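Local coordinates for protein metallo-beta-lactamase (Pseudomonas stutzeri, PDB 4ZEJ) that probably hydrolyses the ring of beta-lactam antibiotics to substituted beta-amino acids with the help of two bound zinc ions, and so belongs to the antibiotic-resistance enzymes, at residues 78-83 and 155-160; 131-136 and 140-145. All coordinates share one frame; numbering follows the deposited sequence.

Contact 1: residues 78-83 and 155-160; sequences HEDRTA and GGCFVR. With ZN (zinc ion), chain C; ZN (zinc ion), chain D.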
# COMPACT_ATOMS: atom_id res chain seq x y z
N HIS A 78 -8.63 4.49 0.62
CA HIS A 78 -9.62 3.50 1.05
C HIS A 78 -9.21 2.81 2.35
O HIS A 78 -8.03 2.77 2.70
CB HIS A 78 -9.91 2.47 -0.04
CG HIS A 78 -10.63 3.03 -1.22
ND1 HIS A 78 -10.54 2.49 -2.48
CD2 HIS A 78 -11.44 4.10 -1.33
CE1 HIS A 78 -11.30 3.18 -3.31
NE2 HIS A 78 -11.85 4.18 -2.64
N GLU A 79 -10.21 2.24 3.02
CA GLU A 79 -10.03 1.69 4.37
C GLU A 79 -9.02 0.56 4.50
O GLU A 79 -8.36 0.43 5.55
CB GLU A 79 -11.38 1.22 4.94
CG GLU A 79 -12.31 2.37 5.29
CD GLU A 79 -13.65 1.93 5.85
OE1 GLU A 79 -13.74 0.82 6.44
OE2 GLU A 79 -14.62 2.71 5.73
N ASP A 80 -8.85 -0.25 3.44
CA ASP A 80 -7.83 -1.30 3.48
C ASP A 80 -6.39 -0.75 3.53
O ASP A 80 -5.48 -1.49 3.85
CB ASP A 80 -7.98 -2.33 2.34
CG ASP A 80 -7.81 -1.73 0.96
OD1 ASP A 80 -8.35 -0.66 0.70
OD2 ASP A 80 -7.16 -2.36 0.11
N ARG A 81 -6.19 0.54 3.24
CA ARG A 81 -4.89 1.20 3.35
C ARG A 81 -4.72 2.11 4.59
O ARG A 81 -3.59 2.41 4.99
CB ARG A 81 -4.67 2.10 2.13
CG ARG A 81 -4.92 1.52 0.75
CD ARG A 81 -3.89 0.47 0.37
NE ARG A 81 -4.42 -0.87 0.52
CZ ARG A 81 -3.69 -1.99 0.58
NH1 ARG A 81 -2.35 -1.99 0.55
NH2 ARG A 81 -4.34 -3.13 0.70
N THR A 82 -5.83 2.61 5.11
CA THR A 82 -5.88 3.72 6.07
C THR A 82 -6.65 3.42 7.36
O THR A 82 -6.67 4.27 8.24
CB THR A 82 -6.56 4.95 5.43
OG1 THR A 82 -7.89 4.61 5.03
CG2 THR A 82 -5.75 5.48 4.26
N ALA A 83 -7.24 2.23 7.51
CA ALA A 83 -8.07 1.91 8.69
C ALA A 83 -7.39 2.23 10.03
O ALA A 83 -8.05 2.68 10.97
CB ALA A 83 -8.51 0.45 8.68
N GLY A 155 3.20 -2.00 -5.05
CA GLY A 155 2.23 -1.41 -5.98
C GLY A 155 0.94 -0.95 -5.33
O GLY A 155 0.23 -0.12 -5.90
N GLY A 156 0.60 -1.51 -4.17
CA GLY A 156 -0.71 -1.30 -3.59
C GLY A 156 -1.79 -1.75 -4.55
O GLY A 156 -1.56 -2.62 -5.41
N CYS A 157 -2.97 -1.15 -4.44
CA CYS A 157 -4.12 -1.62 -5.20
C CYS A 157 -4.09 -1.13 -6.66
O CYS A 157 -4.90 -1.55 -7.49
CB CYS A 157 -5.38 -1.24 -4.45
SG CYS A 157 -5.21 -1.81 -2.73
N PHE A 158 -3.12 -0.27 -6.98
CA PHE A 158 -2.76 0.05 -8.37
C PHE A 158 -2.27 -1.17 -9.18
O PHE A 158 -2.35 -1.17 -10.41
CB PHE A 158 -1.69 1.16 -8.34
CG PHE A 158 -1.19 1.58 -9.69
CD1 PHE A 158 0.04 1.14 -10.17
CD2 PHE A 158 -1.94 2.44 -10.48
CE1 PHE A 158 0.50 1.54 -11.40
CE2 PHE A 158 -1.48 2.84 -11.74
CZ PHE A 158 -0.26 2.39 -12.19
N VAL A 159 -1.72 -2.17 -8.49
CA VAL A 159 -1.23 -3.39 -9.10
C VAL A 159 -2.06 -4.59 -8.68
O VAL A 159 -2.26 -4.82 -7.48
CB VAL A 159 0.26 -3.61 -8.73
CG1 VAL A 159 0.79 -4.91 -9.34
CG2 VAL A 159 1.10 -2.43 -9.21
N ARG A 160 -2.50 -5.37 -9.67
CA ARG A 160 -3.27 -6.59 -9.46
C ARG A 160 -2.36 -7.82 -9.47
O ARG A 160 -1.32 -7.84 -10.15
CB ARG A 160 -4.35 -6.74 -10.54
CG ARG A 160 -5.27 -5.53 -10.67
CD ARG A 160 -6.18 -5.38 -9.48
NE ARG A 160 -7.14 -6.50 -9.44
CZ ARG A 160 -7.92 -6.80 -8.41
NH1 ARG A 160 -7.91 -6.08 -7.27
NH2 ARG A 160 -8.73 -7.83 -8.54
ZN ZN C . -7.15 -2.45 -1.92
ZN ZN D . -9.16 1.09 -3.03
O HOH W 1 -11.25 -0.29 -3.29

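Contact 2: residues 131-136 and 140-145; sequences VFYPGG and IDNVVV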
# COMPACT_ATOMS: atom_id res chain seq x y z
N VAL A 131 8.22 7.50 -2.73
CA VAL A 131 6.78 7.51 -3.06
C VAL A 131 6.63 8.19 -4.43
O VAL A 131 7.17 9.27 -4.64
CB VAL A 131 5.97 8.26 -1.99
CG1 VAL A 131 4.48 8.25 -2.31
CG2 VAL A 131 6.22 7.64 -0.62
N PHE A 132 5.92 7.53 -5.34
CA PHE A 132 5.78 8.01 -6.71
C PHE A 132 4.34 7.90 -7.17
O PHE A 132 3.69 6.88 -6.93
CB PHE A 132 6.68 7.18 -7.64
CG PHE A 132 6.52 7.51 -9.10
CD1 PHE A 132 7.04 8.69 -9.62
CD2 PHE A 132 5.89 6.62 -9.95
CE1 PHE A 132 6.92 8.98 -10.96
CE2 PHE A 132 5.76 6.91 -11.30
CZ PHE A 132 6.28 8.09 -11.81
N TYR A 133 3.85 8.95 -7.82
CA TYR A 133 2.52 8.97 -8.41
C TYR A 133 2.65 8.61 -9.90
O TYR A 133 3.21 9.40 -10.66
CB TYR A 133 1.90 10.35 -8.26
CG TYR A 133 0.52 10.46 -8.83
CD1 TYR A 133 -0.52 9.68 -8.32
CD2 TYR A 133 0.24 11.32 -9.89
CE1 TYR A 133 -1.79 9.76 -8.84
CE2 TYR A 133 -1.05 11.40 -10.41
CZ TYR A 133 -2.06 10.63 -9.88
OH TYR A 133 -3.34 10.72 -10.40
N PRO A 134 2.14 7.44 -10.32
CA PRO A 134 2.22 7.00 -11.71
C PRO A 134 1.13 7.56 -12.61
O PRO A 134 1.23 7.45 -13.84
CB PRO A 134 2.06 5.48 -11.59
CG PRO A 134 1.09 5.33 -10.47
CD PRO A 134 1.45 6.42 -9.49
N GLY A 135 0.10 8.15 -12.01
CA GLY A 135 -1.10 8.58 -12.72
C GLY A 135 -2.31 7.85 -12.15
O GLY A 135 -2.16 6.94 -11.33
N GLY A 136 -3.50 8.25 -12.59
CA GLY A 136 -4.73 7.61 -12.17
C GLY A 136 -4.79 6.13 -12.54
O GLY A 136 -4.23 5.70 -13.56
N ILE A 140 -7.82 8.04 -8.25
CA ILE A 140 -7.06 9.20 -8.67
C ILE A 140 -5.82 9.43 -7.80
O ILE A 140 -4.83 9.99 -8.30
CB ILE A 140 -7.95 10.49 -8.72
CG1 ILE A 140 -7.27 11.61 -9.53
CG2 ILE A 140 -8.29 10.98 -7.33
CD1 ILE A 140 -6.84 11.24 -10.93
N ASP A 141 -5.86 9.02 -6.53
CA ASP A 141 -4.76 9.32 -5.59
C ASP A 141 -3.69 8.22 -5.47
O ASP A 141 -2.69 8.43 -4.79
CB ASP A 141 -5.30 9.69 -4.21
CG ASP A 141 -6.01 8.54 -3.52
OD1 ASP A 141 -5.86 8.38 -2.28
OD2 ASP A 141 -6.73 7.79 -4.22
N ASN A 142 -3.88 7.07 -6.10
CA ASN A 142 -2.98 5.94 -5.87
C ASN A 142 -1.49 6.23 -6.12
O ASN A 142 -1.14 6.82 -7.13
CB ASN A 142 -3.46 4.62 -6.53
CG ASN A 142 -3.66 4.69 -8.05
OD1 ASN A 142 -4.40 3.86 -8.58
ND2 ASN A 142 -3.00 5.59 -8.77
N VAL A 143 -0.64 5.81 -5.19
CA VAL A 143 0.81 5.95 -5.34
C VAL A 143 1.45 4.59 -5.11
O VAL A 143 0.86 3.70 -4.47
CB VAL A 143 1.42 6.99 -4.37
CG1 VAL A 143 0.88 8.38 -4.69
CG2 VAL A 143 1.14 6.65 -2.90
N VAL A 144 2.66 4.46 -5.64
CA VAL A 144 3.47 3.26 -5.45
C VAL A 144 4.68 3.64 -4.58
O VAL A 144 5.03 4.83 -4.46
CB VAL A 144 3.88 2.60 -6.79
CG1 VAL A 144 2.64 2.25 -7.60
CG2 VAL A 144 4.83 3.48 -7.60
N VAL A 145 5.26 2.63 -3.94
CA VAL A 145 6.37 2.80 -3.00
C VAL A 145 7.51 1.92 -3.50
O VAL A 145 7.36 0.70 -3.64
CB VAL A 145 5.97 2.45 -1.54
CG1 VAL A 145 7.17 2.46 -0.59
CG2 VAL A 145 4.92 3.41 -1.06

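Contact 1: residues 78-83 and 155-160
The dinuclear zinc site of a class B beta-lactamase is where Asp80 and Cys157 meet, joined through a metal ion rather than by a hydrogen bond. Asp80 OD2 sits 2.0 Å from the zinc of chain C and Cys157 SG lies 2.2 Å from the same zinc, which brings OD2 and SG to within 3.5 Å of each other; His199 adds a further ligand. An aspartate oxygen and a cysteine sulfur are common zinc ligands, and both suit this ion. The Asp80 CG lies between its backbone N and carbonyl carbon (chi1 64°), which turns the carboxylate from the short helix 79-82 to the metal. Beside it, the Arg81 chain bends at chi2 and chi3 and lays one face of its guanidinium against the sulfur: Cys157 SG stands 3.3 Å above that face, offset toward the rim and nearest to NE. Arg81 NH2 also forms a salt bridge to Asp80 OD2 (3.0 Å), reaching the oxygen from above the carboxylate plane, and Arg81 NE adds a weak hydrogen bond to Asp80 OD2 (3.1 Å), while NH1 pairs with Asp47. On the other zinc, of chain D, His78 ND1 binds at 2.0 Å together with His76, His138 and a longer water bond; Glu172 accepts the His78 NE2 hydrogen bond. Two N-H groups and a zinc thus share one oxygen, and the second-shell arginine probably helps to fix the carboxylate.

Contact 2: residues 131-136 and 140-145
With CG anti to the backbone N (chi1 -179°), the ring of Tyr133 extends along the opposing chain until its hydroxyl meets the carbonyl of Ile140; Asn142 has its CG between backbone N and carbonyl carbon (chi1 58°), which turns ND2 to Gly135. Tyr133 OH donates to Ile140 O at 2.7 Å, lying in the carbonyl plane. A tyrosine suits this place because one side chain supplies both a long flat spacer and a terminal donor. The chain folds back over the ring, Gly135 N lying 3.7 Å above its plane, over the centre. Farther along the connection, Asn142 ND2 makes a weak bond to Gly135 O (3.0 Å), while Asn142 OD1 accepts from Thr139 N; Gly135 has backbone angles that call for glycine. Nearer the strands, Phe132 and Val144 form an antiparallel hydrogen-bonded pair, Phe132 N to Val144 O at 3.0 Å and Val144 N to Phe132 O at 2.9 Å, both nearly straight. Their side chains lie alongside each other, Val144 CG2 at the phenyl edge, 4.1 Å from CD2. Val131 and Val145 form the adjoining non-hydrogen-bonded pair, their side chains on the opposite face, where Val131 CG1 packs obliquely against Val143 CG2 at 3.8 Å; beta-branched valines suit extended backbone. Buried Asn142 O has no hydrogen-bond partner in the model, but the polarised C-H edge of Tyr133, with CD1 3.2 Å from this oxygen, may partly compensate.

In the fold
Contact 2 is nested along the chain within the loop closed by contact 1: its segments 131-136 and 140-145 both fall between 78-83 and 155-160. The two centres are 11 Å apart. Segment 78-83 follows strand 68-73 of the seven-stranded sheet, whereas 155-160 runs out of strand 152-156 of the five-stranded one. Contact 1 therefore joins loops from both sheets, placing the zinc site at their edge in the alpha-beta/beta-alpha sandwich of the metallo-beta-lactamase superfamily; contact 2 lies within the second sheet, whose strands 129-132, 144-147 and 152-156 are consecutive neighbours. Phe158 links the contacts: its CZ packs 3.7 Å from Pro134 CG, and its ring also meets Val144 and Asn142. His138, in the hairpin connection, binds the zinc held by His78.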